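Local coordinates for protein leucyl-tRNA synthetase subunit alpha (Aquifex aeolicus, PDB 3O0A) that probably hydrolyses tRNA(Leu) mischarged with non-cognate amino acids, as the CP1 editing domain of leucyl-tRNA synthetase, at residues A[66-69]-A[70-73]. Residues are numbered along the deposited sequence; the frame is centred on the assembly and turned at random.
Sequences PVLA and CIGE
Val-67 and Ile-71, one turn apart on helix 64-74, meet through both backbone and side chain. Four successive hydrogen bonds from N-H of residue i+4 to C=O of residue i join residues 66-69 to 70-73, the signature of a regular alpha-helix. Cys-70 N donates to Pro-66 O at 3.0 Å. Ile-71 N reaches Val-67 O at 3.1 Å. The next two are shorter, both 2.8 Å, from Gly-72 N to Leu-68 O and from Glu-73 N to Ala-69 O.

Apolar contact between side chains is slight and gathers at the end of Ile-71. With CG1 beside its own backbone N (chi1 -65°) and the chain then extended, Ile-71 reaches back toward the preceding turn. Its CD1 comes to 4.4 Å from Val-67 CG1 and 4.5 Å from Leu-68 CD2, touching one branch of each, while its CG1 lies 3.5 Å from Val-67 O.

Cys-70 sets its CB against the preceding turn, 3.3 Å from Val-67 O. Its SG, anti to the backbone N (chi1 179°), forms the disulfide with Cys-23, a covalent tie between the helix and the loop ahead of helix 26-35.

Within the CP1 editing domain this contact is structural, and three neighbours pack around its helix. Val-67 touches Val-24 and Pro-25, and Ile-71 meets Phe-20 and Cys-23, all on the disulfide-bearing loop; Leu-68 touches Leu-109 and Val-111 of strand 106-114, and Ile-71 touches Val-111; Pro-66, Ala-69 and Glu-73 touch Tyr-80 of helix 80-91, where Ala-69 also touches Val-83.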
# COMPACT_ATOMS: atom_id res chain seq x y z
N PRO A 66 6.84 8.88 -10.11
CA PRO A 66 6.66 9.38 -11.48
C PRO A 66 6.31 8.28 -12.49
O PRO A 66 5.53 8.53 -13.41
CB PRO A 66 8.01 10.05 -11.81
CG PRO A 66 8.98 9.49 -10.85
CD PRO A 66 8.22 9.09 -9.62
N VAL A 67 6.86 7.09 -12.30
CA VAL A 67 6.56 5.96 -13.17
C VAL A 67 5.07 5.64 -13.13
O VAL A 67 4.40 5.57 -14.17
CB VAL A 67 7.39 4.71 -12.77
CG1 VAL A 67 6.99 3.51 -13.64
CG2 VAL A 67 8.89 4.99 -12.92
N LEU A 68 4.54 5.43 -11.92
CA LEU A 68 3.12 5.07 -11.76
C LEU A 68 2.17 6.19 -12.13
O LEU A 68 1.09 5.93 -12.69
CB LEU A 68 2.86 4.56 -10.35
CG LEU A 68 3.62 3.29 -9.99
CD1 LEU A 68 3.30 2.97 -8.52
CD2 LEU A 68 3.28 2.11 -10.93
N ALA A 69 2.55 7.44 -11.85
CA ALA A 69 1.73 8.59 -12.28
C ALA A 69 1.66 8.70 -13.82
O ALA A 69 0.61 9.04 -14.39
CB ALA A 69 2.27 9.89 -11.66
N CYS A 70 2.76 8.36 -14.49
CA CYS A 70 2.80 8.36 -15.95
C CYS A 70 1.79 7.34 -16.46
O CYS A 70 1.01 7.62 -17.37
CB CYS A 70 4.21 8.01 -16.45
SG CYS A 70 4.39 7.95 -18.25
N ILE A 71 1.81 6.16 -15.85
CA ILE A 71 0.85 5.10 -16.19
C ILE A 71 -0.59 5.51 -15.88
O ILE A 71 -1.47 5.32 -16.70
CB ILE A 71 1.24 3.76 -15.53
CG1 ILE A 71 2.58 3.28 -16.12
CG2 ILE A 71 0.12 2.73 -15.72
CD1 ILE A 71 3.22 2.09 -15.38
N GLY A 72 -0.81 6.12 -14.71
CA GLY A 72 -2.15 6.55 -14.30
C GLY A 72 -2.69 7.64 -15.19
O GLY A 72 -3.90 7.69 -15.48
N GLU A 73 -1.82 8.52 -15.67
CA GLU A 73 -2.23 9.50 -16.69
C GLU A 73 -2.64 8.79 -17.98
O GLU A 73 -3.68 9.11 -18.60
CB GLU A 73 -1.10 10.50 -16.96
CG GLU A 73 -1.40 11.45 -18.13
CD GLU A 73 -0.22 12.31 -18.48
OE1 GLU A 73 0.73 11.79 -19.09
OE2 GLU A 73 -0.26 13.52 -18.18